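Local coordinates for protein DTDP-4-dehydrorhamnose reductase, rfbD ortholog (Clostridium acetobutylicum, PDB 1VL0) that probably catalyses the NAD(P)H-dependent reduction of dTDP-6-deoxy-L-lyxo-4-hexulose to dTDP-L-rhamnose in carbohydrate biosynthesis, at residues A[210-215]-A[269-274]; A[71-76]-A[80-85]; A[14-19]-A[56-61]; A[162-167]-A[284-289]. All blocks are in the same frame, centred on the assembly; numbering follows the deposited sequence.

Interaction 1 (A[210-215]-A[269-274])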
# COMPACT_ATOMS: atom_id res chain seq x y z
N GLU A 210 3.61 21.63 10.02
CA GLU A 210 2.16 21.52 9.84
C GLU A 210 1.57 20.16 10.18
O GLU A 210 0.34 20.01 10.24
CB GLU A 210 1.80 21.83 8.36
CG GLU A 210 2.19 23.25 7.96
CD GLU A 210 2.13 23.53 6.48
OE1 GLU A 210 2.06 22.58 5.66
OE2 GLU A 210 2.20 24.73 6.15
N LYS A 211 2.43 19.16 10.32
CA LYS A 211 2.05 17.73 10.29
C LYS A 211 1.21 17.36 9.06
O LYS A 211 0.19 16.68 9.14
CB LYS A 211 1.40 17.34 11.60
CG LYS A 211 2.43 17.39 12.73
CD LYS A 211 1.96 16.61 13.93
CE LYS A 211 2.78 16.92 15.18
NZ LYS A 211 4.21 16.58 15.05
N ASN A 212 1.69 17.84 7.90
CA ASN A 212 1.03 17.72 6.60
C ASN A 212 1.65 16.48 5.96
O ASN A 212 2.53 16.56 5.15
CB ASN A 212 1.28 18.98 5.80
CG ASN A 212 0.39 19.10 4.56
OD1 ASN A 212 -0.52 18.27 4.29
ND2 ASN A 212 0.67 20.14 3.77
N TYR A 213 1.18 15.31 6.40
CA TYR A 213 1.79 14.03 6.03
C TYR A 213 1.41 13.67 4.61
O TYR A 213 0.38 14.13 4.09
CB TYR A 213 1.31 12.93 6.95
CG TYR A 213 1.73 13.10 8.38
CD1 TYR A 213 3.02 12.91 8.75
CD2 TYR A 213 0.82 13.40 9.36
CE1 TYR A 213 3.40 13.06 10.11
CE2 TYR A 213 1.21 13.55 10.74
CZ TYR A 213 2.50 13.38 11.07
OH TYR A 213 2.95 13.50 12.41
N GLY A 214 2.22 12.82 4.01
CA GLY A 214 1.91 12.33 2.68
C GLY A 214 3.09 12.43 1.74
O GLY A 214 4.22 12.59 2.16
N THR A 215 2.79 12.35 0.46
CA THR A 215 3.77 12.43 -0.57
C THR A 215 3.68 13.76 -1.30
O THR A 215 2.61 14.11 -1.78
CB THR A 215 3.58 11.25 -1.54
OG1 THR A 215 3.82 10.01 -0.83
CG2 THR A 215 4.59 11.26 -2.69
N GLU A 269 0.24 22.95 -3.67
CA GLU A 269 -0.81 23.81 -4.21
C GLU A 269 -2.19 23.51 -3.61
O GLU A 269 -2.96 24.40 -3.34
CB GLU A 269 -0.90 23.64 -5.72
CG GLU A 269 0.29 24.17 -6.50
CD GLU A 269 0.21 23.81 -8.01
OE1 GLU A 269 -0.79 23.25 -8.45
OE2 GLU A 269 1.16 24.08 -8.78
N LEU A 270 -2.49 22.23 -3.41
CA LEU A 270 -3.78 21.81 -2.90
C LEU A 270 -3.90 21.93 -1.38
O LEU A 270 -4.99 21.75 -0.85
CB LEU A 270 -4.04 20.35 -3.28
CG LEU A 270 -4.21 19.91 -4.73
CD1 LEU A 270 -4.29 18.40 -4.76
CD2 LEU A 270 -5.43 20.54 -5.34
N THR A 271 -2.78 22.13 -0.67
CA THR A 271 -2.79 22.17 0.78
C THR A 271 -2.34 23.52 1.31
O THR A 271 -3.12 24.47 1.24
CB THR A 271 -2.02 21.00 1.41
OG1 THR A 271 -0.67 20.98 0.97
CG2 THR A 271 -2.57 19.61 0.92
N THR A 272 -1.10 23.67 1.78
CA THR A 272 -0.69 24.88 2.46
C THR A 272 0.20 25.80 1.63
O THR A 272 0.77 26.72 2.17
CB THR A 272 0.04 24.53 3.76
OG1 THR A 272 1.04 23.54 3.49
CG2 THR A 272 -0.92 23.85 4.77
N GLY A 273 0.33 25.52 0.34
CA GLY A 273 0.95 26.46 -0.57
C GLY A 273 2.32 26.11 -1.12
O GLY A 273 3.21 25.69 -0.40
N ASP A 274 2.47 26.26 -2.43
CA ASP A 274 3.75 26.05 -3.11
C ASP A 274 4.69 27.24 -2.89
O ASP A 274 4.72 28.19 -3.66
CB ASP A 274 3.57 25.80 -4.60
CG ASP A 274 4.91 25.48 -5.29
OD1 ASP A 274 5.92 25.29 -4.54
OD2 ASP A 274 5.05 25.35 -6.53

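Interaction 2 (A[71-76]-A[80-85]). With NAI (1,4-dihydronicotinamide adenine dinucleotide), chain D.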
# COMPACT_ATOMS: atom_id res chain seq x y z
N ALA A 71 20.29 10.66 3.11
CA ALA A 71 21.32 9.73 2.62
C ALA A 71 20.79 9.03 1.39
O ALA A 71 19.64 8.63 1.37
CB ALA A 71 21.62 8.71 3.68
N ALA A 72 21.63 8.85 0.38
CA ALA A 72 21.26 8.09 -0.79
C ALA A 72 22.50 7.73 -1.58
O ALA A 72 23.51 8.31 -1.36
CB ALA A 72 20.31 8.90 -1.66
N HIS A 73 22.35 6.76 -2.49
CA HIS A 73 23.31 6.39 -3.53
C HIS A 73 22.77 7.07 -4.78
O HIS A 73 21.84 6.57 -5.43
CB HIS A 73 23.34 4.86 -3.70
CG HIS A 73 24.42 4.35 -4.62
ND1 HIS A 73 25.07 5.15 -5.54
CD2 HIS A 73 24.93 3.11 -4.78
CE1 HIS A 73 25.96 4.42 -6.20
NE2 HIS A 73 25.89 3.18 -5.75
N THR A 74 23.31 8.25 -5.06
CA THR A 74 22.82 9.13 -6.11
C THR A 74 23.60 9.06 -7.40
O THR A 74 23.17 9.65 -8.37
CB THR A 74 22.76 10.60 -5.63
OG1 THR A 74 24.00 11.02 -5.02
CG2 THR A 74 21.75 10.75 -4.53
N ALA A 75 24.75 8.39 -7.40
CA ALA A 75 25.45 8.10 -8.66
C ALA A 75 24.56 7.20 -9.54
O ALA A 75 24.55 5.97 -9.41
CB ALA A 75 26.82 7.45 -8.40
N VAL A 76 23.82 7.83 -10.44
CA VAL A 76 22.76 7.15 -11.20
C VAL A 76 23.30 6.04 -12.08
O VAL A 76 22.74 4.94 -12.10
CB VAL A 76 21.91 8.16 -12.03
CG1 VAL A 76 21.03 7.46 -13.03
CG2 VAL A 76 21.09 9.03 -11.11
N GLU A 80 23.40 1.13 -11.71
CA GLU A 80 23.14 0.04 -12.66
C GLU A 80 24.10 -1.10 -12.47
O GLU A 80 23.71 -2.24 -12.59
CB GLU A 80 23.24 0.51 -14.12
CG GLU A 80 22.22 1.56 -14.54
CD GLU A 80 20.77 1.10 -14.41
OE1 GLU A 80 20.46 -0.13 -14.49
OE2 GLU A 80 19.92 2.00 -14.24
N GLU A 81 25.34 -0.79 -12.12
CA GLU A 81 26.36 -1.82 -11.86
C GLU A 81 26.51 -2.18 -10.38
O GLU A 81 27.15 -3.17 -10.07
CB GLU A 81 27.73 -1.40 -12.46
CG GLU A 81 28.44 -0.25 -11.72
CD GLU A 81 29.64 0.37 -12.48
OE1 GLU A 81 30.79 -0.10 -12.28
OE2 GLU A 81 29.45 1.37 -13.23
N GLN A 82 25.93 -1.38 -9.49
CA GLN A 82 25.92 -1.65 -8.05
C GLN A 82 24.50 -1.79 -7.50
O GLN A 82 24.15 -1.12 -6.56
CB GLN A 82 26.61 -0.51 -7.32
CG GLN A 82 27.99 -0.15 -7.87
CD GLN A 82 28.73 0.88 -7.00
OE1 GLN A 82 28.13 1.79 -6.42
NE2 GLN A 82 30.04 0.72 -6.90
N TYR A 83 23.70 -2.68 -8.08
CA TYR A 83 22.29 -2.84 -7.75
C TYR A 83 22.06 -3.22 -6.28
O TYR A 83 21.19 -2.67 -5.62
CB TYR A 83 21.66 -3.87 -8.69
CG TYR A 83 20.38 -3.43 -9.36
CD1 TYR A 83 19.31 -2.94 -8.60
CD2 TYR A 83 20.21 -3.52 -10.74
CE1 TYR A 83 18.11 -2.54 -9.19
CE2 TYR A 83 19.01 -3.13 -11.34
CZ TYR A 83 17.96 -2.66 -10.55
OH TYR A 83 16.79 -2.28 -11.16
N ASP A 84 22.89 -4.13 -5.75
CA ASP A 84 22.75 -4.57 -4.35
C ASP A 84 22.97 -3.38 -3.41
O ASP A 84 22.16 -3.07 -2.57
CB ASP A 84 23.75 -5.66 -4.02
CG ASP A 84 23.46 -6.95 -4.74
OD1 ASP A 84 22.41 -7.07 -5.41
OD2 ASP A 84 24.26 -7.90 -4.68
N LEU A 85 24.05 -2.66 -3.65
CA LEU A 85 24.37 -1.50 -2.86
C LEU A 85 23.32 -0.41 -2.98
O LEU A 85 22.98 0.23 -1.99
CB LEU A 85 25.77 -0.96 -3.25
CG LEU A 85 26.27 0.20 -2.38
CD1 LEU A 85 26.37 -0.20 -0.92
CD2 LEU A 85 27.62 0.71 -2.88
PA NAI D . 24.38 14.05 -1.48
O1A NAI D . 24.93 13.02 -2.43
O2A NAI D . 24.96 15.43 -1.67
O5B NAI D . 24.54 13.44 -0.00
C5B NAI D . 24.04 12.14 0.23
C4B NAI D . 24.64 11.55 1.50
O4B NAI D . 24.42 10.14 1.52
C3B NAI D . 26.15 11.70 1.65
O3B NAI D . 26.45 12.56 2.73
C2B NAI D . 26.60 10.26 1.91
O2B NAI D . 27.78 10.12 2.68
C1B NAI D . 25.32 9.69 2.52
N9A NAI D . 25.24 8.25 2.79
C8A NAI D . 25.59 7.26 1.91
N7A NAI D . 25.42 6.07 2.52
C5A NAI D . 24.98 6.25 3.78
C6A NAI D . 24.67 5.36 4.81
N6A NAI D . 24.79 4.05 4.63
N1A NAI D . 24.24 5.84 6.02
C2A NAI D . 24.11 7.22 6.21
N3A NAI D . 24.45 8.11 5.22
C4A NAI D . 24.87 7.64 3.99
O3 NAI D . 22.78 14.04 -1.61
PN NAI D . 21.82 15.27 -2.06
O1N NAI D . 21.47 16.11 -0.90
O2N NAI D . 22.29 15.76 -3.37
O5D NAI D . 20.45 14.42 -2.23
C5D NAI D . 19.49 14.46 -1.19
C4D NAI D . 18.30 13.62 -1.57
O4D NAI D . 17.70 14.09 -2.80
C3D NAI D . 18.66 12.15 -1.78
O3D NAI D . 17.71 11.44 -1.02
C2D NAI D . 18.51 11.90 -3.28
O2D NAI D . 18.09 10.60 -3.69
C1D NAI D . 17.46 12.96 -3.63
N1N NAI D . 17.53 13.41 -5.02
C2N NAI D . 18.58 14.21 -5.40
C3N NAI D . 18.61 14.66 -6.72
C7N NAI D . 19.88 15.23 -7.29
O7N NAI D . 19.78 15.94 -8.50
N7N NAI D . 21.05 15.06 -6.66
C4N NAI D . 17.59 14.30 -7.61
C5N NAI D . 16.54 13.48 -7.21
C6N NAI D . 16.54 13.05 -5.88
O HOH W 1 20.38 3.94 -12.37

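Interaction 3 (A[14-19]-A[56-61]). With NAI (1,4-dihydronicotinamide adenine dinucleotide), chain D.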
# COMPACT_ATOMS: atom_id res chain seq x y z
N LYS A 14 13.68 16.93 18.89
CA LYS A 14 14.91 16.31 18.50
C LYS A 14 14.77 15.79 17.05
O LYS A 14 13.95 14.93 16.75
CB LYS A 14 15.21 15.21 19.50
CG LYS A 14 16.66 14.89 19.67
CD LYS A 14 16.85 13.65 20.55
CE LYS A 14 16.76 13.92 22.06
NZ LYS A 14 17.57 12.88 22.78
N ILE A 15 15.62 16.31 16.17
CA ILE A 15 15.64 15.96 14.78
C ILE A 15 16.93 15.27 14.40
O ILE A 15 17.97 15.88 14.38
CB ILE A 15 15.45 17.21 13.93
CG1 ILE A 15 14.08 17.84 14.26
CG2 ILE A 15 15.48 16.83 12.44
CD1 ILE A 15 13.79 19.14 13.55
N LEU A 16 16.83 13.99 14.05
CA LEU A 16 17.93 13.26 13.46
C LEU A 16 17.96 13.50 11.98
O LEU A 16 16.92 13.33 11.29
CB LEU A 16 17.77 11.77 13.73
CG LEU A 16 18.72 10.82 13.01
CD1 LEU A 16 20.19 11.01 13.46
CD2 LEU A 16 18.29 9.38 13.28
N ILE A 17 19.13 13.88 11.47
CA ILE A 17 19.35 13.99 10.04
C ILE A 17 20.35 12.95 9.63
O ILE A 17 21.45 12.91 10.17
CB ILE A 17 19.86 15.39 9.64
CG1 ILE A 17 18.90 16.47 10.13
CG2 ILE A 17 20.05 15.50 8.09
CD1 ILE A 17 19.52 17.87 10.10
N THR A 18 19.96 12.10 8.68
CA THR A 18 20.91 11.15 8.08
C THR A 18 21.37 11.66 6.75
O THR A 18 20.58 12.32 6.00
CB THR A 18 20.33 9.70 7.98
OG1 THR A 18 19.10 9.70 7.31
CG2 THR A 18 19.95 9.20 9.30
N GLY A 19 22.63 11.37 6.42
CA GLY A 19 23.27 11.91 5.19
C GLY A 19 23.43 13.41 5.31
O GLY A 19 23.26 14.18 4.36
N ASN A 56 18.38 0.46 15.00
CA ASN A 56 17.47 0.24 16.13
C ASN A 56 18.04 0.76 17.44
O ASN A 56 17.36 1.43 18.19
CB ASN A 56 17.08 -1.24 16.30
CG ASN A 56 16.30 -1.80 15.11
OD1 ASN A 56 15.83 -1.06 14.25
ND2 ASN A 56 16.19 -3.12 15.05
N LYS A 57 19.29 0.43 17.70
CA LYS A 57 19.94 0.85 18.93
C LYS A 57 20.02 2.37 19.04
O LYS A 57 19.78 2.93 20.09
CB LYS A 57 21.36 0.27 18.99
CG LYS A 57 22.04 0.46 20.35
CD LYS A 57 23.54 0.63 20.22
CE LYS A 57 24.25 -0.68 20.04
NZ LYS A 57 24.66 -1.22 21.37
N PHE A 58 20.39 3.01 17.95
CA PHE A 58 20.53 4.47 17.91
C PHE A 58 19.19 5.13 18.26
O PHE A 58 19.11 6.00 19.13
CB PHE A 58 20.99 4.89 16.51
CG PHE A 58 21.44 6.31 16.42
CD1 PHE A 58 20.50 7.34 16.28
CD2 PHE A 58 22.80 6.64 16.47
CE1 PHE A 58 20.89 8.66 16.19
CE2 PHE A 58 23.21 7.96 16.37
CZ PHE A 58 22.26 8.97 16.23
N PHE A 59 18.14 4.71 17.57
CA PHE A 59 16.81 5.28 17.87
C PHE A 59 16.33 5.01 19.29
O PHE A 59 15.75 5.88 19.93
CB PHE A 59 15.80 4.73 16.89
CG PHE A 59 15.74 5.51 15.60
CD1 PHE A 59 16.77 5.43 14.68
CD2 PHE A 59 14.66 6.32 15.31
CE1 PHE A 59 16.69 6.13 13.45
CE2 PHE A 59 14.62 7.06 14.14
CZ PHE A 59 15.62 6.95 13.21
N ASN A 60 16.57 3.80 19.79
CA ASN A 60 16.14 3.45 21.14
C ASN A 60 16.86 4.28 22.20
O ASN A 60 16.26 4.59 23.22
CB ASN A 60 16.31 1.96 21.43
CG ASN A 60 15.37 1.08 20.59
OD1 ASN A 60 14.38 1.54 20.04
ND2 ASN A 60 15.67 -0.20 20.52
N GLU A 61 18.12 4.64 21.93
CA GLU A 61 18.93 5.44 22.87
C GLU A 61 18.66 6.93 22.72
O GLU A 61 18.47 7.63 23.72
CB GLU A 61 20.44 5.12 22.69
CG GLU A 61 20.76 3.67 23.05
CD GLU A 61 22.24 3.24 22.90
OE1 GLU A 61 23.05 3.95 22.23
OE2 GLU A 61 22.58 2.16 23.44
PA NAI D . 24.38 14.05 -1.48
O1A NAI D . 24.93 13.02 -2.43
O2A NAI D . 24.96 15.43 -1.67
O5B NAI D . 24.54 13.44 -0.00
C5B NAI D . 24.04 12.14 0.23
C4B NAI D . 24.64 11.55 1.50
O4B NAI D . 24.42 10.14 1.52
C3B NAI D . 26.15 11.70 1.65
O3B NAI D . 26.45 12.56 2.73
C2B NAI D . 26.60 10.26 1.91
O2B NAI D . 27.78 10.12 2.68
C1B NAI D . 25.32 9.69 2.52
N9A NAI D . 25.24 8.25 2.79
C8A NAI D . 25.59 7.26 1.91
N7A NAI D . 25.42 6.07 2.52
C5A NAI D . 24.98 6.25 3.78
C6A NAI D . 24.67 5.36 4.81
N6A NAI D . 24.79 4.05 4.63
N1A NAI D . 24.24 5.84 6.02
C2A NAI D . 24.11 7.22 6.21
N3A NAI D . 24.45 8.11 5.22
C4A NAI D . 24.87 7.64 3.99
O3 NAI D . 22.78 14.04 -1.61
PN NAI D . 21.82 15.27 -2.06
O1N NAI D . 21.47 16.11 -0.90
O2N NAI D . 22.29 15.76 -3.37
O5D NAI D . 20.45 14.42 -2.23
C5D NAI D . 19.49 14.46 -1.19
C4D NAI D . 18.30 13.62 -1.57
O4D NAI D . 17.70 14.09 -2.80
C3D NAI D . 18.66 12.15 -1.78
O3D NAI D . 17.71 11.44 -1.02
C2D NAI D . 18.51 11.90 -3.28
O2D NAI D . 18.09 10.60 -3.69
C1D NAI D . 17.46 12.96 -3.63
N1N NAI D . 17.53 13.41 -5.02
C2N NAI D . 18.58 14.21 -5.40
C3N NAI D . 18.61 14.66 -6.72
C7N NAI D . 19.88 15.23 -7.29
O7N NAI D . 19.78 15.94 -8.50
N7N NAI D . 21.05 15.06 -6.66
C4N NAI D . 17.59 14.30 -7.61
C5N NAI D . 16.54 13.48 -7.21
C6N NAI D . 16.54 13.05 -5.88

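Interaction 4 (A[162-167]-A[284-289]). With NAI (1,4-dihydronicotinamide adenine dinucleotide), chain D.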
# COMPACT_ATOMS: atom_id res chain seq x y z
N TRP A 162 17.04 17.51 -9.99
CA TRP A 162 17.97 18.51 -10.54
C TRP A 162 18.46 19.39 -9.41
O TRP A 162 18.42 20.62 -9.47
CB TRP A 162 17.27 19.34 -11.59
CG TRP A 162 16.91 18.62 -12.83
CD1 TRP A 162 16.61 17.28 -12.98
CD2 TRP A 162 16.75 19.20 -14.13
NE1 TRP A 162 16.28 17.01 -14.29
CE2 TRP A 162 16.39 18.16 -15.02
CE3 TRP A 162 16.94 20.48 -14.64
CZ2 TRP A 162 16.21 18.37 -16.38
CZ3 TRP A 162 16.74 20.69 -15.95
CH2 TRP A 162 16.38 19.64 -16.82
N LEU A 163 18.96 18.75 -8.37
CA LEU A 163 19.19 19.44 -7.11
C LEU A 163 20.61 20.01 -6.96
O LEU A 163 21.61 19.31 -7.18
CB LEU A 163 18.92 18.48 -5.95
CG LEU A 163 18.92 19.09 -4.57
CD1 LEU A 163 17.75 20.02 -4.39
CD2 LEU A 163 18.92 17.97 -3.51
N TYR A 164 20.71 21.27 -6.54
CA TYR A 164 22.01 21.90 -6.35
C TYR A 164 22.05 22.57 -4.99
O TYR A 164 21.05 23.03 -4.47
CB TYR A 164 22.37 22.89 -7.49
CG TYR A 164 21.38 24.04 -7.64
CD1 TYR A 164 21.51 25.18 -6.88
CD2 TYR A 164 20.33 23.96 -8.51
CE1 TYR A 164 20.62 26.21 -6.99
CE2 TYR A 164 19.43 24.97 -8.63
CZ TYR A 164 19.60 26.11 -7.89
OH TYR A 164 18.68 27.12 -7.95
N GLY A 165 23.24 22.62 -4.45
CA GLY A 165 23.49 23.25 -3.15
C GLY A 165 24.96 23.07 -2.78
O GLY A 165 25.85 23.08 -3.64
N ASP A 166 25.19 22.89 -1.49
CA ASP A 166 26.50 22.80 -0.91
C ASP A 166 27.13 21.39 -1.12
O ASP A 166 27.21 20.55 -0.22
CB ASP A 166 26.41 23.18 0.56
CG ASP A 166 27.79 23.43 1.20
OD1 ASP A 166 28.80 23.34 0.48
OD2 ASP A 166 27.91 23.76 2.39
N GLY A 167 27.57 21.14 -2.35
CA GLY A 167 28.18 19.87 -2.71
C GLY A 167 28.37 19.88 -4.21
O GLY A 167 28.16 20.93 -4.85
N LYS A 284 19.97 32.31 -9.28
CA LYS A 284 20.71 33.57 -9.07
C LYS A 284 21.19 33.71 -7.63
O LYS A 284 22.34 34.12 -7.39
CB LYS A 284 19.91 34.80 -9.47
CG LYS A 284 20.76 36.07 -9.43
CD LYS A 284 20.16 37.28 -10.10
CE LYS A 284 21.21 38.40 -10.23
NZ LYS A 284 21.91 38.75 -8.91
N GLU A 285 20.33 33.39 -6.67
CA GLU A 285 20.71 33.50 -5.24
C GLU A 285 21.92 32.57 -4.96
O GLU A 285 22.84 32.88 -4.20
CB GLU A 285 19.51 33.17 -4.38
CG GLU A 285 19.74 33.10 -2.88
CD GLU A 285 18.59 32.43 -2.11
OE1 GLU A 285 18.35 31.20 -2.28
OE2 GLU A 285 17.93 33.12 -1.28
N TYR A 286 21.91 31.42 -5.59
CA TYR A 286 22.95 30.43 -5.38
C TYR A 286 24.27 30.85 -5.99
O TYR A 286 25.32 30.77 -5.33
CB TYR A 286 22.52 29.06 -5.94
CG TYR A 286 23.57 27.98 -5.78
CD1 TYR A 286 23.89 27.47 -4.54
CD2 TYR A 286 24.20 27.47 -6.88
CE1 TYR A 286 24.85 26.48 -4.40
CE2 TYR A 286 25.14 26.47 -6.77
CZ TYR A 286 25.47 25.98 -5.54
OH TYR A 286 26.41 25.00 -5.46
N ILE A 287 24.24 31.29 -7.24
CA ILE A 287 25.42 31.78 -7.93
C ILE A 287 26.02 32.96 -7.16
O ILE A 287 27.23 33.00 -7.00
CB ILE A 287 25.10 32.22 -9.40
CG1 ILE A 287 24.55 31.08 -10.23
CG2 ILE A 287 26.33 32.82 -10.10
CD1 ILE A 287 25.44 30.03 -10.50
N ASP A 288 25.18 33.87 -6.64
CA ASP A 288 25.66 34.98 -5.85
C ASP A 288 26.41 34.49 -4.60
O ASP A 288 27.44 34.99 -4.28
CB ASP A 288 24.49 35.91 -5.45
CG ASP A 288 23.88 36.69 -6.66
OD1 ASP A 288 24.42 36.65 -7.80
OD2 ASP A 288 22.85 37.37 -6.53
N LEU A 289 25.86 33.52 -3.89
CA LEU A 289 26.51 32.88 -2.76
C LEU A 289 27.87 32.31 -3.14
O LEU A 289 28.85 32.47 -2.41
CB LEU A 289 25.63 31.75 -2.19
CG LEU A 289 26.12 31.05 -0.91
CD1 LEU A 289 26.13 32.01 0.25
CD2 LEU A 289 25.27 29.85 -0.60
PA NAI D . 24.38 14.05 -1.48
O1A NAI D . 24.93 13.02 -2.43
O2A NAI D . 24.96 15.43 -1.67
O5B NAI D . 24.54 13.44 -0.00
C5B NAI D . 24.04 12.14 0.23
C4B NAI D . 24.64 11.55 1.50
O4B NAI D . 24.42 10.14 1.52
C3B NAI D . 26.15 11.70 1.65
O3B NAI D . 26.45 12.56 2.73
C2B NAI D . 26.60 10.26 1.91
O2B NAI D . 27.78 10.12 2.68
C1B NAI D . 25.32 9.69 2.52
N9A NAI D . 25.24 8.25 2.79
C8A NAI D . 25.59 7.26 1.91
N7A NAI D . 25.42 6.07 2.52
C5A NAI D . 24.98 6.25 3.78
C6A NAI D . 24.67 5.36 4.81
N6A NAI D . 24.79 4.05 4.63
N1A NAI D . 24.24 5.84 6.02
C2A NAI D . 24.11 7.22 6.21
N3A NAI D . 24.45 8.11 5.22
C4A NAI D . 24.87 7.64 3.99
O3 NAI D . 22.78 14.04 -1.61
PN NAI D . 21.82 15.27 -2.06
O1N NAI D . 21.47 16.11 -0.90
O2N NAI D . 22.29 15.76 -3.37
O5D NAI D . 20.45 14.42 -2.23
C5D NAI D . 19.49 14.46 -1.19
C4D NAI D . 18.30 13.62 -1.57
O4D NAI D . 17.70 14.09 -2.80
C3D NAI D . 18.66 12.15 -1.78
O3D NAI D . 17.71 11.44 -1.02
C2D NAI D . 18.51 11.90 -3.28
O2D NAI D . 18.09 10.60 -3.69
C1D NAI D . 17.46 12.96 -3.63
N1N NAI D . 17.53 13.41 -5.02
C2N NAI D . 18.58 14.21 -5.40
C3N NAI D . 18.61 14.66 -6.72
C7N NAI D . 19.88 15.23 -7.29
O7N NAI D . 19.78 15.94 -8.50
N7N NAI D . 21.05 15.06 -6.66
C4N NAI D . 17.59 14.30 -7.61
C5N NAI D . 16.54 13.48 -7.21
C6N NAI D . 16.54 13.05 -5.88

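Interaction 1 (A[210-215]-A[269-274])
Glu-210 reaches across to Thr-272 with its carboxylate. Its chain is extended beyond CG, and the hydroxyl OG1 of Thr-272 donates to OE1 of Glu-210 at 2.6 Å. The hydroxyl comes in on the syn side, 24° out of the carboxylate plane. The other oxygen, OE2, forms a salt bridge with Lys-206, which also bonds to the carbonyl O of Thr-272. Lys-211 then turns the chain with a positive phi and leaves the contact to its neighbours. Asn-212 follows and points its amide at the same loop. With CG anti to the backbone N (chi1 -167°), ND2 of Asn-212 donates to OG1 of Thr-271 at 3.2 Å. This bond is nearly straight, 167° at the hydrogen, and lies in the amide plane. ND2 of Asn-212 also makes a weak bond of 3.4 Å to OE1 of Glu-210. OG1 of Thr-271 is also bonded to Met-267 O, and OD1 of Asn-212 is held by Lys-95 of the second subunit. After Tyr-213, the chain enters the strand that starts at Gly-214 and pairs with strand 155-164. The turn at Lys-211 is a Schellman motif, closing helix 197-210 just before this strand.

Interaction 2 (A[71-76]-A[80-85])
His-73 and Gln-82 make the tight part of this contact. NE2 of His-73 donates to OE1 of Gln-82 at 2.7 Å, with an angle of 147° at the hydrogen. The donor lies in the carbonyl plane of Gln-82, but the oxygen sits 17° out of the imidazole plane. Ring and amide are turned 70° against each other. The imidazole thus reaches away from the cofactor and toward Gln-82. Leu-85 adds a lighter apolar touch, its CG 4.0 Å from CD2 of His-73. Segment 71-76 is the loop that follows strand 66-69 of the Rossmann fold, and its other flank lines the dinucleotide site. There N of Ala-72 donates to the ribose oxygen O4B of NAI at 3.3 Å, and OG1 of Thr-74 makes a weak bond to the phosphate oxygen O1A. Gln-82 holds the N-cap position of helix 83-104. The looser side lies at Val-76 and Glu-80, where a water bridges the two residues. The water donates to O of Val-76 at 2.6 Å and to OE2 of Glu-80 at 2.7 Å. OE2 of Glu-80 also accepts from the backbone N of Ala-136.

Interaction 3 (A[14-19]-A[56-61])
Leu-16 and Phe-59 mark the closest approach of the two backbones, with their CA atoms 9.2 Å apart. Segment 14-19 is mostly strand, and segment 56-61 is entirely helix. At this spacing, side chains bridge the gap. Leu-16 sends both methyl groups to the helix. Its chi1 of 171° turns CG away from the backbone N, and the branch beyond it splits between two rings. CD1 of Leu-16 lies 3.7 Å from CE1 of Phe-58. CD2 of Leu-16 lies 3.6 Å from CZ of Phe-59, with CE1 of that ring equally near. Both methyls approach the rings obliquely. The two phenylalanines are consecutive on the helix, and their ring ends converge on this one leucine. The contact is wholly apolar and mostly buried. Beyond it, Phe-58 touches Leu-47 and makes a cation-pi contact with Lys-62, while Phe-59 packs on Pro-64 and on Leu-97 and Ala-100 of helix 83-104. Strand 13-18 runs parallel between strands 37-42 and 66-69, as in a Rossmann fold. Helix 52-62 thus packs against the sheet beside helix 83-104, while helix 23-32 touches strand 13-18 through Ile-15 and Ile-17.

Interaction 4 (A[162-167]-A[284-289])
Tyr-286 reaches from its helix to the end of strand 155-164 and meets Tyr-164 and Gly-165. Its CB lies 3.6 Å from CE1 of Tyr-164. A chi1 of 179° swings the ring of Tyr-286 away from its own backbone N and out to the strand, and CG touches both CD1 and CE1 of Tyr-164. Next, CD2 of Tyr-286 comes within 3.5 Å of CD1 of Tyr-164. That CD1 sits over one face of the Tyr-286 ring, toward its rim. The ring planes are 52° apart, and the side chains slide past each other in opposite directions. Across the ring, CE1 of Tyr-286 lies 3.7 Å from CA of Gly-165. CZ of Tyr-286 follows at 3.5 Å from O of Gly-165. At the tip, OH of Tyr-286 donates to O of Gly-165 at 2.7 Å, from 40° above the carbonyl plane. N of Gly-167 bonds the same oxygen from the opposite face, so two donors grip it. The tyrosine OH is also bonded to Asn-169. Just upstream, N of Leu-163 gives a bond of 2.9 Å to O7N of NAI. The contact thus joins helix 279-290 to the strand end that lines the nicotinamide site.

Interactions 2, 3 and 4 all reach the bound NAI, while interaction 1 lies away from the annotated sites. Interactions 2 and 3 meet directly on the adenosine side, where CB of Ala-71 lies 3.9 Å from CA of Gly-19. Interaction 4 serves the nicotinamide end; its nearest atoms are about 8 Å from those of interaction 2 and about 9 Å from those of interaction 3. Interactions 1, 3 and 4 share the central sheet, and strands 214-217 and 155-164 are neighbours in it. Interactions 1 and 2 sit on opposite sides of the chain's centre, about 30 Å apart between centres. Along the sequence, interaction 1 falls between the two segments of interaction 4.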